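Local coordinates for protein DNA replication factor Cdt1 (Mus musculus, PDB 3A4C) that licenses DNA replication by cooperating with CDC6 and the origin recognition complex to load the MCM complex onto DNA, and also supports stable kinetochore-microtubule attachment in mitosis, at residues V61-L66 with A95-H100. Sequence-based numbering, arbitrary orientation.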
ATOM      1  N   VAL A  61       2.245   1.805  -4.367  1.00 10.25           N
ATOM      2  CA  VAL A  61       2.938   3.061  -4.615  1.00  8.35           C
ATOM      3  C   VAL A  61       2.093   4.239  -4.139  1.00 10.54           C
ATOM      4  O   VAL A  61       2.613   5.182  -3.547  1.00 10.79           O
ATOM      5  CB  VAL A  61       3.290   3.228  -6.099  1.00 12.12           C
ATOM      6  CG1 VAL A  61       3.668   4.674  -6.390  1.00 13.77           C
ATOM      7  CG2 VAL A  61       4.442   2.289  -6.476  1.00 13.88           C
ATOM      8  N   LEU A  62       0.787   4.189  -4.390  1.00  9.76           N
ATOM      9  CA  LEU A  62      -0.111   5.221  -3.864  1.00 10.21           C
ATOM     10  C   LEU A  62      -0.015   5.292  -2.345  1.00 12.31           C
ATOM     11  O   LEU A  62       0.029   6.369  -1.763  1.00 14.27           O
ATOM     12  CB  LEU A  62      -1.557   4.939  -4.267  1.00 12.10           C
ATOM     13  CG  LEU A  62      -1.930   5.095  -5.737  1.00 18.67           C
ATOM     14  CD1 LEU A  62      -3.465   5.066  -5.871  1.00 21.79           C
ATOM     15  CD2 LEU A  62      -1.377   6.393  -6.282  1.00 17.60           C
ATOM     16  N   LEU A  63       0.026   4.131  -1.704  1.00 10.33           N
ATOM     17  CA  LEU A  63       0.129   4.057  -0.250  1.00  9.13           C
ATOM     18  C   LEU A  63       1.449   4.665   0.233  1.00 12.44           C
ATOM     19  O   LEU A  63       1.504   5.354   1.260  1.00 10.93           O
ATOM     20  CB  LEU A  63       0.054   2.585   0.154  1.00 17.54           C
ATOM     21  CG  LEU A  63      -0.656   2.075   1.401  1.00 19.07           C
ATOM     22  CD1 LEU A  63      -1.900   2.900   1.774  1.00 14.38           C
ATOM     23  CD2 LEU A  63      -1.001   0.603   1.158  1.00 18.32           C
ATOM     24  N   ALA A  64       2.520   4.398  -0.509  1.00 10.16           N
ATOM     25  CA  ALA A  64       3.838   4.944  -0.180  1.00 10.90           C
ATOM     26  C   ALA A  64       3.844   6.458  -0.315  1.00 14.20           C
ATOM     27  O   ALA A  64       4.549   7.154   0.412  1.00 15.77           O
ATOM     28  CB  ALA A  64       4.925   4.321  -1.073  1.00 12.87           C
ATOM     29  N   GLU A  65       3.055   6.959  -1.257  1.00 11.11           N
ATOM     30  CA  GLU A  65       2.932   8.393  -1.485  1.00 11.00           C
ATOM     31  C   GLU A  65       2.065   9.065  -0.426  1.00 12.55           C
ATOM     32  O   GLU A  65       2.341  10.191  -0.010  1.00 12.28           O
ATOM     33  CB  GLU A  65       2.361   8.643  -2.881  1.00 11.58           C
ATOM     34  CG  GLU A  65       3.413   8.410  -3.960  1.00 11.61           C
ATOM     35  CD  GLU A  65       2.828   8.198  -5.324  1.00 12.78           C
ATOM     36  OE1 GLU A  65       1.580   8.175  -5.457  1.00 12.41           O
ATOM     37  OE2 GLU A  65       3.627   8.050  -6.269  1.00 14.36           O
ATOM     38  N   LEU A  66       1.021   8.366   0.019  1.00 11.19           N
ATOM     39  CA  LEU A  66       0.121   8.918   1.030  1.00 13.59           C
ATOM     40  C   LEU A  66       0.693   8.813   2.437  1.00 15.52           C
ATOM     41  O   LEU A  66       0.457   9.688   3.270  1.00 13.74           O
ATOM     42  CB  LEU A  66      -1.255   8.248   0.976  1.00 12.93           C
ATOM     43  CG  LEU A  66      -2.295   8.965   0.111  1.00 17.04           C
ATOM     44  CD1 LEU A  66      -1.912   8.870  -1.336  1.00 21.23           C
ATOM     45  CD2 LEU A  66      -3.684   8.391   0.325  1.00 28.67           C
ATOM     46  N   ALA A  95      -6.248   6.373  10.449  1.00 18.57           N
ATOM     47  CA  ALA A  95      -6.883   7.679  10.610  1.00 18.33           C
ATOM     48  C   ALA A  95      -6.204   8.707   9.703  1.00 15.09           C
ATOM     49  O   ALA A  95      -6.868   9.517   9.058  1.00 16.17           O
ATOM     50  CB  ALA A  95      -6.828   8.125  12.061  1.00 21.57           C
ATOM     51  N   ARG A  96      -4.878   8.678   9.657  1.00 13.61           N
ATOM     52  CA  ARG A  96      -4.143   9.591   8.786  1.00 16.69           C
ATOM     53  C   ARG A  96      -4.484   9.368   7.318  1.00 17.24           C
ATOM     54  O   ARG A  96      -4.667  10.322   6.565  1.00 16.01           O
ATOM     55  CB  ARG A  96      -2.630   9.479   9.007  1.00 17.96           C
ATOM     56  CG  ARG A  96      -2.170  10.141  10.292  1.00 27.15           C
ATOM     57  CD  ARG A  96      -0.671  10.378  10.312  1.00 26.63           C
ATOM     58  NE  ARG A  96       0.095   9.136  10.314  1.00 30.65           N
ATOM     59  CZ  ARG A  96       0.206   8.330  11.364  1.00 35.04           C
ATOM     60  NH1 ARG A  96      -0.412   8.621  12.503  1.00 36.45           N
ATOM     61  NH2 ARG A  96       0.936   7.225  11.274  1.00 35.87           N
ATOM     62  N   LEU A  97      -4.552   8.106   6.906  1.00 14.67           N
ATOM     63  CA  LEU A  97      -4.942   7.779   5.538  1.00 12.96           C
ATOM     64  C   LEU A  97      -6.320   8.359   5.196  1.00 16.76           C
ATOM     65  O   LEU A  97      -6.501   9.001   4.155  1.00 14.41           O
ATOM     66  CB  LEU A  97      -4.936   6.262   5.339  1.00 16.90           C
ATOM     67  CG  LEU A  97      -5.375   5.689   3.993  1.00 15.92           C
ATOM     68  CD1 LEU A  97      -4.475   6.201   2.874  1.00 18.26           C
ATOM     69  CD2 LEU A  97      -5.320   4.177   4.060  1.00 15.58           C
ATOM     70  N   ALA A  98      -7.291   8.127   6.074  1.00 15.84           N
ATOM     71  CA  ALA A  98      -8.639   8.649   5.877  1.00 14.96           C
ATOM     72  C   ALA A  98      -8.641  10.166   5.747  1.00 15.42           C
ATOM     73  O   ALA A  98      -9.342  10.723   4.903  1.00 17.12           O
ATOM     74  CB  ALA A  98      -9.550   8.223   7.028  1.00 18.82           C
ATOM     75  N   HIS A  99      -7.866  10.831   6.596  1.00 17.26           N
ATOM     76  CA  HIS A  99      -7.779  12.290   6.559  1.00 19.52           C
ATOM     77  C   HIS A  99      -7.196  12.789   5.235  1.00 20.71           C
ATOM     78  O   HIS A  99      -7.723  13.718   4.623  1.00 16.67           O
ATOM     79  CB  HIS A  99      -6.923  12.805   7.711  1.00 22.49           C
ATOM     80  CG  HIS A  99      -6.465  14.219   7.529  1.00 31.06           C
ATOM     81  ND1 HIS A  99      -7.233  15.303   7.901  1.00 37.29           N
ATOM     82  CD2 HIS A  99      -5.330  14.728   6.991  1.00 31.07           C
ATOM     83  CE1 HIS A  99      -6.583  16.418   7.613  1.00 34.22           C
ATOM     84  NE2 HIS A  99      -5.424  16.097   7.065  1.00 36.15           N
ATOM     85  N   HIS A 100      -6.092  12.181   4.812  1.00 16.90           N
ATOM     86  CA  HIS A 100      -5.476  12.526   3.535  1.00 16.61           C
ATOM     87  C   HIS A 100      -6.448  12.374   2.384  1.00 15.72           C
ATOM     88  O   HIS A 100      -6.576  13.266   1.544  1.00 17.65           O
ATOM     89  CB  HIS A 100      -4.263  11.637   3.267  1.00 17.43           C
ATOM     90  CG  HIS A 100      -3.160  11.818   4.257  1.00 21.29           C
ATOM     91  ND1 HIS A 100      -3.087  12.909   5.094  1.00 25.39           N
ATOM     92  CD2 HIS A 100      -2.079  11.054   4.538  1.00 22.91           C
ATOM     93  CE1 HIS A 100      -2.008  12.809   5.851  1.00 27.76           C
ATOM     94  NE2 HIS A 100      -1.380  11.692   5.532  1.00 25.50           N
TER
HETATM   95  O   HOH W   1       1.157  10.962   6.286  1.00 33.31           O
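Leu-66 and Leu-97 meet methyl to methyl in the winged-helix C-terminal domain of Cdt1, where the end of helix 53-66 faces helix 90-104, the helix that follows the β-hairpin 71-84. The short axes run almost at right angles (93°) and come no closer than 11.2 Å, so the helices meet through side chains and the Leu-66 carbonyl rather than by close backbone packing. CD2 of Leu-66 lies 3.5 Å from CD1 of Leu-97, tight for two carbons, and the two side chains slant across one another. In Leu-97, chi1 of 177° swings CG toward helix 53-66, and chi2 of 60° then points CD1 at Leu-66 and CD2 at Leu-63. That second methyl, CD2, makes a looser approach to Leu-63 CD1 at 4.3 Å. Leu-66 also packs on Arg-8 and Leu-12 of helix 3-27. The polar margin is formed by His-100, whose ring carbon CD2 is 3.1 Å from Leu-66 O, an oblique approach with no direct hydrogen bond. A water in the plane of the imidazole, at its edge, bridges the pair, hydrogen-bonded to His-100 NE2 at 2.7 Å. The same water donates a weak, 3.3 Å hydrogen bond to Leu-66 O.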